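Local atomic coordinates of 6-carboxyhexanoate--CoA ligase (Aquifex aeolicus, PDB entry 5TV6), a protein that belongs to the BioW family of CoA ligases and folds as a mixed alpha and beta protein with three beta sheets. Residues K96-L101 / L179-D184; V134-F139 / L164-K169; P185-G190 / Y199-P204. All coordinates share one frame; numbering follows the deposited sequence.

Contact 1. Residues K96-L101 / L179-D184; sequences KAVEIL and LCWSDD. With PML (pimelic acid), chain C.
With A97 facing L179 and L101 facing W181, the helical segment 96-101 runs nearly parallel to strand residues 179-181, the axes 26° apart and 9.4 Å from each other at their closest. What joins them is apolar packing, with no hydrogen bond across. L179 has its CG anti to the backbone N (chi1 167°), which carries its CD2 methyl toward the helix. There L179 CD2 meets A97 CB at 3.7 Å, while V98 CG2 comes at it from the side, the two side chains crossing at about a right angle. L101 slides past L179 in the opposite direction, its CD1 lying 3.6 Å from L179 CD2. Further along, L101 lies over one face of the W181 indole: its CB makes an off-centre CH-pi contact, 4.1 Å from the centroid of the six-membered ring. V98 O approaches the rim of that ring near its plane, 3.5 Å from W181 CH2. Just past the strand, S182 OG accepts from D184 N to form an ST turn, and it also donates to O12 of the pimelic acid at 3.1 Å. Strand 177-181 is an inner strand of the mixed sheet, hydrogen-bonded through the backbone to strand 190-194 (C180 with Y191) and strand 214-219 (L179 with V216). Helix 91-103 packs on one face of this sheet, A97 and L101 also resting on V216, and helix 73-85 supplies R77 and V81 against V98.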
loop_
_atom_site.group_PDB
_atom_site.type_symbol
_atom_site.label_atom_id
_atom_site.label_comp_id
_atom_site.label_asym_id
_atom_site.label_seq_id
_atom_site.Cartn_x
_atom_site.Cartn_y
_atom_site.Cartn_z
ATOM N N LYS A 96 5.902 1.064 17.924
ATOM C CA LYS A 96 4.588 0.497 18.226
ATOM C C LYS A 96 3.958 -0.060 16.960
ATOM O O LYS A 96 3.416 -1.174 16.962
ATOM C CB LYS A 96 3.668 1.526 18.895
ATOM C CG LYS A 96 2.716 0.911 19.961
ATOM C CD LYS A 96 3.482 0.262 21.139
ATOM C CE LYS A 96 2.567 -0.509 22.108
ATOM N NZ LYS A 96 1.821 0.358 23.084
ATOM N N ALA A 97 4.091 0.676 15.855
ATOM C CA ALA A 97 3.640 0.190 14.556
ATOM C C ALA A 97 4.179 -1.211 14.268
ATOM O O ALA A 97 3.443 -2.096 13.811
ATOM C CB ALA A 97 4.067 1.188 13.480
ATOM N N VAL A 98 5.455 -1.442 14.588
ATOM C CA VAL A 98 6.101 -2.707 14.237
ATOM C C VAL A 98 5.406 -3.887 14.922
ATOM O O VAL A 98 5.017 -4.860 14.264
ATOM C CB VAL A 98 7.606 -2.641 14.563
ATOM C CG1 VAL A 98 8.321 -3.929 14.147
ATOM C CG2 VAL A 98 8.231 -1.448 13.866
ATOM N N GLU A 99 5.217 -3.818 16.251
ATOM C CA GLU A 99 4.624 -4.954 16.967
ATOM C C GLU A 99 3.165 -5.146 16.577
ATOM O O GLU A 99 2.697 -6.284 16.486
ATOM C CB GLU A 99 4.744 -4.781 18.487
ATOM C CG GLU A 99 5.986 -5.428 19.146
ATOM C CD GLU A 99 7.316 -5.129 18.427
ATOM O OE1 GLU A 99 7.822 -6.054 17.753
ATOM O OE2 GLU A 99 7.856 -4.000 18.555
ATOM N N ILE A 100 2.430 -4.052 16.334
ATOM C CA ILE A 100 1.054 -4.189 15.844
ATOM C C ILE A 100 1.003 -5.150 14.665
ATOM O O ILE A 100 0.292 -6.164 14.691
ATOM C CB ILE A 100 0.461 -2.822 15.459
ATOM C CG1 ILE A 100 0.523 -1.844 16.621
ATOM C CG2 ILE A 100 -0.983 -2.987 15.002
ATOM C CD1 ILE A 100 -0.251 -0.597 16.339
ATOM N N LEU A 101 1.771 -4.855 13.610
ATOM C CA LEU A 101 1.790 -5.752 12.462
ATOM C C LEU A 101 2.435 -7.089 12.807
ATOM O O LEU A 101 2.071 -8.125 12.235
ATOM C CB LEU A 101 2.503 -5.086 11.280
ATOM C CG LEU A 101 2.146 -3.624 11.008
ATOM C CD1 LEU A 101 3.106 -2.980 10.022
ATOM C CD2 LEU A 101 0.723 -3.519 10.500
ATOM N N LEU A 179 4.722 2.348 7.058
ATOM C CA LEU A 179 5.370 1.080 7.355
ATOM C C LEU A 179 4.495 -0.044 6.814
ATOM O O LEU A 179 3.276 -0.023 7.004
ATOM C CB LEU A 179 5.589 0.910 8.856
ATOM C CG LEU A 179 5.965 -0.510 9.290
ATOM C CD1 LEU A 179 7.382 -0.802 8.882
ATOM C CD2 LEU A 179 5.794 -0.680 10.793
ATOM N N CYS A 180 5.118 -1.024 6.149
ATOM C CA CYS A 180 4.374 -2.041 5.409
ATOM C C CYS A 180 5.236 -3.277 5.195
ATOM O O CYS A 180 6.391 -3.159 4.770
ATOM C CB CYS A 180 3.914 -1.494 4.042
ATOM S SG CYS A 180 3.333 -2.756 2.876
ATOM N N TRP A 181 4.675 -4.453 5.469
ATOM C CA TRP A 181 5.170 -5.665 4.842
ATOM C C TRP A 181 3.984 -6.542 4.479
ATOM O O TRP A 181 2.844 -6.265 4.848
ATOM C CB TRP A 181 6.210 -6.404 5.699
ATOM C CG TRP A 181 5.813 -6.914 7.059
ATOM C CD1 TRP A 181 5.216 -8.108 7.345
ATOM C CD2 TRP A 181 6.077 -6.284 8.323
ATOM N NE1 TRP A 181 5.058 -8.245 8.705
ATOM C CE2 TRP A 181 5.578 -7.140 9.328
ATOM C CE3 TRP A 181 6.668 -5.074 8.698
ATOM C CZ2 TRP A 181 5.647 -6.823 10.681
ATOM C CZ3 TRP A 181 6.736 -4.757 10.040
ATOM C CH2 TRP A 181 6.226 -5.631 11.018
ATOM N N SER A 182 4.253 -7.578 3.698
ATOM C CA SER A 182 3.179 -8.348 3.099
ATOM C C SER A 182 2.609 -9.337 4.103
ATOM O O SER A 182 3.271 -9.736 5.064
ATOM C CB SER A 182 3.688 -9.098 1.865
ATOM O OG SER A 182 2.632 -9.657 1.106
ATOM N N ASP A 183 1.366 -9.745 3.873
ATOM C CA ASP A 183 0.839 -10.855 4.648
ATOM C C ASP A 183 0.998 -12.189 3.941
ATOM O O ASP A 183 0.833 -13.228 4.586
ATOM C CB ASP A 183 -0.631 -10.631 5.027
ATOM C CG ASP A 183 -1.444 -10.015 3.920
ATOM O OD1 ASP A 183 -1.572 -10.652 2.848
ATOM O OD2 ASP A 183 -1.993 -8.911 4.151
ATOM N N ASP A 184 1.329 -12.186 2.651
ATOM C CA ASP A 184 1.762 -13.402 1.979
ATOM C C ASP A 184 2.917 -14.019 2.763
ATOM O O ASP A 184 3.906 -13.327 3.042
ATOM C CB ASP A 184 2.194 -13.081 0.546
ATOM C CG ASP A 184 2.623 -14.312 -0.251
ATOM O OD1 ASP A 184 3.253 -15.237 0.297
ATOM O OD2 ASP A 184 2.352 -14.339 -1.468
HETATM C C1 PML C . 2.219 -6.173 -0.210
HETATM O O11 PML C . 1.347 -5.878 0.656
HETATM O O12 PML C . 2.160 -7.269 -0.853
HETATM C C2 PML C . 3.361 -5.193 -0.467
HETATM C C3 PML C . 4.692 -5.930 -0.395
HETATM C C4 PML C . 5.864 -4.992 -0.179
HETATM C C5 PML C . 6.449 -4.532 -1.504
HETATM C C6 PML C . 7.960 -4.450 -1.348
HETATM C C7 PML C . 8.667 -4.376 -2.699
HETATM O O71 PML C . 8.799 -3.252 -3.239
HETATM O O72 PML C . 9.113 -5.420 -3.251
#

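Contact 2. Residues V134-F139 / L164-K169; sequences VRTIHF and LALTFK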
loop_
_atom_site.group_PDB
_atom_site.type_symbol
_atom_site.label_atom_id
_atom_site.label_comp_id
_atom_site.label_asym_id
_atom_site.label_seq_id
_atom_site.Cartn_x
_atom_site.Cartn_y
_atom_site.Cartn_z
ATOM N N VAL A 134 -8.349 1.807 6.958
ATOM C CA VAL A 134 -8.530 2.630 5.768
ATOM C C VAL A 134 -7.920 1.928 4.563
ATOM O O VAL A 134 -6.793 1.427 4.627
ATOM C CB VAL A 134 -7.905 4.011 5.975
ATOM C CG1 VAL A 134 -7.961 4.794 4.697
ATOM C CG2 VAL A 134 -8.647 4.744 7.060
ATOM N N ARG A 135 -8.674 1.876 3.463
ATOM C CA ARG A 135 -8.198 1.344 2.191
ATOM C C ARG A 135 -8.003 2.510 1.235
ATOM O O ARG A 135 -8.968 3.188 0.869
ATOM C CB ARG A 135 -9.166 0.322 1.605
ATOM C CG ARG A 135 -9.379 -0.936 2.453
ATOM C CD ARG A 135 -10.300 -1.936 1.741
ATOM N NE ARG A 135 -11.495 -1.262 1.235
ATOM C CZ ARG A 135 -11.756 -1.068 -0.055
ATOM N NH1 ARG A 135 -10.912 -1.525 -0.977
ATOM N NH2 ARG A 135 -12.861 -0.421 -0.427
ATOM N N THR A 136 -6.754 2.756 0.851
ATOM C CA THR A 136 -6.459 3.742 -0.180
ATOM C C THR A 136 -6.824 3.187 -1.549
ATOM O O THR A 136 -6.474 2.052 -1.872
ATOM C CB THR A 136 -4.981 4.090 -0.141
ATOM O OG1 THR A 136 -4.614 4.379 1.212
ATOM C CG2 THR A 136 -4.676 5.278 -1.048
ATOM N N ILE A 137 -7.535 3.978 -2.352
ATOM C CA ILE A 137 -8.069 3.532 -3.634
ATOM C C ILE A 137 -8.007 4.687 -4.628
ATOM O O ILE A 137 -7.579 5.798 -4.301
ATOM C CB ILE A 137 -9.519 3.012 -3.518
ATOM C CG1 ILE A 137 -10.434 4.109 -2.984
ATOM C CG2 ILE A 137 -9.609 1.800 -2.607
ATOM C CD1 ILE A 137 -11.890 3.876 -3.313
ATOM N N HIS A 138 -8.450 4.409 -5.856
ATOM C CA HIS A 138 -8.605 5.417 -6.907
ATOM C C HIS A 138 -7.274 6.056 -7.273
ATOM O O HIS A 138 -7.144 7.278 -7.342
ATOM C CB HIS A 138 -9.632 6.485 -6.522
ATOM C CG HIS A 138 -11.033 5.968 -6.461
ATOM N ND1 HIS A 138 -11.519 5.036 -7.354
ATOM C CD2 HIS A 138 -12.048 6.238 -5.607
ATOM C CE1 HIS A 138 -12.775 4.756 -7.054
ATOM N NE2 HIS A 138 -13.119 5.472 -5.997
ATOM N N PHE A 139 -6.290 5.207 -7.546
ATOM C CA PHE A 139 -4.979 5.630 -8.003
ATOM C C PHE A 139 -4.494 4.604 -9.005
ATOM O O PHE A 139 -4.956 3.460 -9.005
ATOM C CB PHE A 139 -3.976 5.737 -6.851
ATOM C CG PHE A 139 -3.658 4.415 -6.211
ATOM C CD1 PHE A 139 -4.411 3.950 -5.133
ATOM C CD2 PHE A 139 -2.607 3.632 -6.687
ATOM C CE1 PHE A 139 -4.125 2.727 -4.537
ATOM C CE2 PHE A 139 -2.315 2.412 -6.102
ATOM C CZ PHE A 139 -3.079 1.957 -5.022
ATOM N N LEU A 164 4.590 0.815 -4.948
ATOM C CA LEU A 164 5.094 2.151 -5.248
ATOM C C LEU A 164 3.955 3.121 -5.508
ATOM O O LEU A 164 3.875 4.186 -4.887
ATOM C CB LEU A 164 6.016 2.118 -6.464
ATOM C CG LEU A 164 7.511 2.024 -6.231
ATOM C CD1 LEU A 164 8.207 2.039 -7.588
ATOM C CD2 LEU A 164 7.960 3.180 -5.325
ATOM N N ALA A 165 3.077 2.775 -6.451
ATOM C CA ALA A 165 1.992 3.674 -6.804
ATOM C C ALA A 165 1.088 3.941 -5.608
ATOM O O ALA A 165 0.508 5.024 -5.492
ATOM C CB ALA A 165 1.205 3.086 -7.974
ATOM N N LEU A 166 0.978 2.976 -4.698
ATOM C CA LEU A 166 0.102 3.146 -3.548
ATOM C C LEU A 166 0.694 4.143 -2.550
ATOM O O LEU A 166 0.017 5.099 -2.147
ATOM C CB LEU A 166 -0.170 1.781 -2.910
ATOM C CG LEU A 166 -0.916 1.724 -1.577
ATOM C CD1 LEU A 166 -2.078 2.664 -1.562
ATOM C CD2 LEU A 166 -1.394 0.323 -1.344
ATOM N N THR A 167 1.960 3.956 -2.148
ATOM C CA THR A 167 2.559 4.911 -1.211
ATOM C C THR A 167 2.589 6.310 -1.795
ATOM O O THR A 167 2.270 7.281 -1.099
ATOM C CB THR A 167 3.985 4.524 -0.805
ATOM O OG1 THR A 167 4.579 3.653 -1.774
ATOM C CG2 THR A 167 3.993 3.885 0.508
ATOM N N PHE A 168 2.991 6.444 -3.061
ATOM C CA PHE A 168 3.108 7.786 -3.613
ATOM C C PHE A 168 1.774 8.516 -3.589
ATOM O O PHE A 168 1.753 9.752 -3.548
ATOM C CB PHE A 168 3.656 7.766 -5.033
ATOM C CG PHE A 168 3.958 9.134 -5.559
ATOM C CD1 PHE A 168 5.108 9.806 -5.162
ATOM C CD2 PHE A 168 3.081 9.775 -6.412
ATOM C CE1 PHE A 168 5.393 11.082 -5.631
ATOM C CE2 PHE A 168 3.362 11.056 -6.881
ATOM C CZ PHE A 168 4.521 11.706 -6.488
ATOM N N LYS A 169 0.657 7.778 -3.609
ATOM C CA LYS A 169 -0.636 8.400 -3.345
ATOM C C LYS A 169 -0.803 8.685 -1.859
ATOM O O LYS A 169 -1.197 9.790 -1.473
ATOM C CB LYS A 169 -1.778 7.516 -3.848
ATOM C CG LYS A 169 -2.990 8.298 -4.356
ATOM C CD LYS A 169 -4.266 7.985 -3.566
ATOM C CE LYS A 169 -5.494 8.526 -4.313
ATOM N NZ LYS A 169 -6.795 8.293 -3.621
#
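The F139 ring lies on A165 and L166, while the K169 chain runs alongside T136, fixing the segment 134-139, a loop that runs into strand 139-141 at F139, to the helix. F139 holds its CG between the backbone N and carbonyl carbon (chi1 66°), swinging the ring onto the helix, where it crosses L166 obliquely. F139 CZ comes to 3.6 Å from L166 CB, F139 CE1 meets L166 CD1, and F139 CE2, next to CZ, is 4.0 Å from A165 CB. That same L166 CD1 methyl also packs on T136 CB at 3.5 Å. K169 runs past T136 the opposite way, with K169 CD 3.7 Å from T136 CG2 and its CG against F139 CB. At its end K169 NZ donates to I137 O over 2.7 Å, the C=O...N angle being 176°. The carbonyls of C230, L231 and K234, at the C-terminal end of helix 224-233, also lie in hydrogen-bonding range, so four acceptors share three N-H groups and would probably stabilise a positive charge. T136 OG1 is held by N170 and Y217. K169 joins that helix end and the loop carbonyl to helix 158-172, L231 also touches T136, and strand 139-141 lies at the edge of the parallel sheet.

Contact 3. Residues P185-G190 / Y199-P204; sequences PDYVTG and YVRITP. With PML (pimelic acid), chain C.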
loop_
_atom_site.group_PDB
_atom_site.type_symbol
_atom_site.label_atom_id
_atom_site.label_comp_id
_atom_site.label_asym_id
_atom_site.label_seq_id
_atom_site.Cartn_x
_atom_site.Cartn_y
_atom_site.Cartn_z
ATOM N N PRO A 185 2.825 -15.291 3.156
ATOM C CA PRO A 185 3.892 -15.880 3.979
ATOM C C PRO A 185 5.166 -16.168 3.202
ATOM O O PRO A 185 6.208 -16.429 3.821
ATOM C CB PRO A 185 3.250 -17.174 4.488
ATOM C CG PRO A 185 2.362 -17.577 3.334
ATOM C CD PRO A 185 1.785 -16.280 2.818
ATOM N N ASP A 186 5.116 -16.120 1.873
ATOM C CA ASP A 186 6.262 -16.384 1.013
ATOM C C ASP A 186 6.984 -15.120 0.552
ATOM O O ASP A 186 7.943 -15.227 -0.215
ATOM C CB ASP A 186 5.806 -17.173 -0.219
ATOM C CG ASP A 186 5.795 -18.665 0.012
ATOM O OD1 ASP A 186 5.817 -19.086 1.193
ATOM O OD2 ASP A 186 5.739 -19.413 -0.994
ATOM N N TYR A 187 6.547 -13.933 0.974
ATOM C CA TYR A 187 7.107 -12.679 0.474
ATOM C C TYR A 187 7.471 -11.813 1.676
ATOM O O TYR A 187 6.597 -11.220 2.314
ATOM C CB TYR A 187 6.123 -11.976 -0.449
ATOM C CG TYR A 187 6.716 -10.851 -1.264
ATOM C CD1 TYR A 187 6.864 -9.578 -0.722
ATOM C CD2 TYR A 187 7.116 -11.058 -2.582
ATOM C CE1 TYR A 187 7.396 -8.552 -1.462
ATOM C CE2 TYR A 187 7.649 -10.038 -3.330
ATOM C CZ TYR A 187 7.788 -8.787 -2.768
ATOM O OH TYR A 187 8.325 -7.755 -3.507
ATOM N N VAL A 188 8.765 -11.719 1.970
ATOM C CA VAL A 188 9.229 -11.138 3.221
ATOM C C VAL A 188 9.863 -9.764 3.024
ATOM O O VAL A 188 10.447 -9.218 3.966
ATOM C CB VAL A 188 10.193 -12.097 3.936
ATOM C CG1 VAL A 188 9.487 -13.403 4.217
ATOM C CG2 VAL A 188 11.388 -12.355 3.070
ATOM N N THR A 189 9.765 -9.182 1.828
ATOM C CA THR A 189 10.272 -7.836 1.591
ATOM C C THR A 189 9.152 -6.848 1.869
ATOM O O THR A 189 8.016 -7.038 1.420
ATOM C CB THR A 189 10.791 -7.655 0.149
ATOM O OG1 THR A 189 11.871 -8.556 -0.123
ATOM C CG2 THR A 189 11.303 -6.255 -0.069
ATOM N N GLY A 190 9.466 -5.797 2.603
ATOM C CA GLY A 190 8.481 -4.774 2.856
ATOM C C GLY A 190 9.109 -3.427 2.651
ATOM O O GLY A 190 10.084 -3.314 1.901
ATOM N N TYR A 199 11.382 5.644 -0.930
ATOM C CA TYR A 199 10.821 4.299 -0.845
ATOM C C TYR A 199 11.959 3.354 -0.456
ATOM O O TYR A 199 12.784 2.983 -1.295
ATOM C CB TYR A 199 10.167 3.920 -2.178
ATOM C CG TYR A 199 9.470 2.576 -2.186
ATOM C CD1 TYR A 199 8.255 2.390 -1.533
ATOM C CD2 TYR A 199 10.032 1.493 -2.845
ATOM C CE1 TYR A 199 7.619 1.156 -1.538
ATOM C CE2 TYR A 199 9.411 0.269 -2.860
ATOM C CZ TYR A 199 8.210 0.105 -2.203
ATOM O OH TYR A 199 7.618 -1.121 -2.223
ATOM N N VAL A 200 12.003 2.961 0.817
ATOM C CA VAL A 200 13.111 2.185 1.376
ATOM C C VAL A 200 12.662 0.733 1.496
ATOM O O VAL A 200 11.985 0.362 2.462
ATOM C CB VAL A 200 13.566 2.738 2.735
ATOM C CG1 VAL A 200 14.752 1.954 3.255
ATOM C CG2 VAL A 200 13.916 4.208 2.629
ATOM N N ARG A 201 13.047 -0.104 0.528
ATOM C CA ARG A 201 12.706 -1.522 0.585
ATOM C C ARG A 201 13.635 -2.214 1.578
ATOM O O ARG A 201 14.845 -1.972 1.577
ATOM C CB ARG A 201 12.800 -2.176 -0.799
ATOM C CG ARG A 201 12.114 -1.377 -1.900
ATOM C CD ARG A 201 12.375 -1.902 -3.340
ATOM N NE ARG A 201 11.908 -3.275 -3.546
ATOM C CZ ARG A 201 12.704 -4.332 -3.747
ATOM N NH1 ARG A 201 14.034 -4.193 -3.800
ATOM N NH2 ARG A 201 12.166 -5.539 -3.912
ATOM N N ILE A 202 13.057 -3.050 2.441
ATOM C CA ILE A 202 13.768 -3.747 3.509
ATOM C C ILE A 202 13.394 -5.221 3.437
ATOM O O ILE A 202 12.208 -5.548 3.335
ATOM C CB ILE A 202 13.403 -3.169 4.889
ATOM C CG1 ILE A 202 13.636 -1.663 4.902
ATOM C CG2 ILE A 202 14.139 -3.905 6.007
ATOM C CD1 ILE A 202 13.099 -1.010 6.125
ATOM N N THR A 203 14.393 -6.107 3.483
ATOM C CA THR A 203 14.112 -7.546 3.437
ATOM C C THR A 203 14.659 -8.147 4.710
ATOM O O THR A 203 15.605 -7.585 5.278
ATOM C CB THR A 203 14.672 -8.233 2.179
ATOM O OG1 THR A 203 14.252 -7.486 1.037
ATOM C CG2 THR A 203 14.106 -9.643 2.026
ATOM N N PRO A 204 14.193 -9.377 5.022
ATOM C CA PRO A 204 13.314 -10.034 6.007
ATOM C C PRO A 204 12.662 -9.089 7.011
ATOM O O PRO A 204 13.203 -8.904 8.084
ATOM C CB PRO A 204 14.249 -11.017 6.711
ATOM C CG PRO A 204 15.574 -10.399 6.566
ATOM C CD PRO A 204 15.522 -10.007 5.117
HETATM C C1 PML C . 2.219 -6.173 -0.210
HETATM O O11 PML C . 1.347 -5.878 0.656
HETATM O O12 PML C . 2.160 -7.269 -0.853
HETATM C C2 PML C . 3.361 -5.193 -0.467
HETATM C C3 PML C . 4.692 -5.930 -0.395
HETATM C C4 PML C . 5.864 -4.992 -0.179
HETATM C C5 PML C . 6.449 -4.532 -1.504
HETATM C C6 PML C . 7.960 -4.450 -1.348
HETATM C C7 PML C . 8.667 -4.376 -2.699
HETATM O O71 PML C . 8.799 -3.252 -3.239
HETATM O O72 PML C . 9.113 -5.420 -3.251
#
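G190 and I202 form an antiparallel hydrogen-bonded pair: G190 N donates to I202 O at 2.8 Å, and I202 N returns a bond to G190 O at 3.0 Å. Weaker CA-H...O contacts flank the pair, from T189 CA to I202 O and from R201 CA to G190 O.

Among side chains, the hydroxyls of T189 and T203 are hydrogen-bonded, OG1 to OG1 at 2.9 Å, and beside them V188 CG2 touches T203 CG2 at 4.0 Å, their side chains crossing at about a right angle. T189 CG2 lies over one face of the R201 guanidinium.

All this happens at the open end of a beta hairpin: strands 190-194 and 198-203 are successive, antiparallel neighbours in the mixed sheet, and the loop 185-189 leads into the first of them. On its other side, strand 198-203 runs beside strand 65-69.

The polar contacts these two segments make with pimelic acid gather on the O71/O72 carboxylate. R201 takes it with two N-H groups, NE to O71 and NH2 to O72, each at 3.1 Å and bent only to 164° and 160°. The turn in its chain at chi3 (61°) lays the guanidinium along the carboxylate, with O71 in its plane. Y199 OH donates to O71 at 2.6 Å and Y187 OH to O72 at a very short 2.5 Å, each oxygen lying in the plane of the ring that serves it. Each carboxylate oxygen thus accepts one arginine N-H and one tyrosine hydroxyl. Outside the hairpin, T67 OG1 steadies R201 through NH1, T157 OG1 bonds Y187 OH, and R159 makes a cation-pi contact with the Y187 ring.

From the N terminus, helix 91-103 opens contact 1, and the chain enters 134-139 and helix 158-172, so contact 2 closes its shorter loop before strand 177-181 completes contact 1. Contact 3 follows in series, a short return from 185-190 to 199-204. Contact 1 joins a helix to the mixed sheet, contact 2 joins the approach to the parallel sheet to helix 158-172, and contact 3 joins the loop 185-189 and the start of strand 190-194 to strand 198-203. Contacts 1 and 2 stay about 6 Å apart at their nearest atoms. Contact 3 touches both: Y187 O packs on S182 CB, and Y199 CG on L164 CD2. Contacts 1 and 3 both bind pimelic acid.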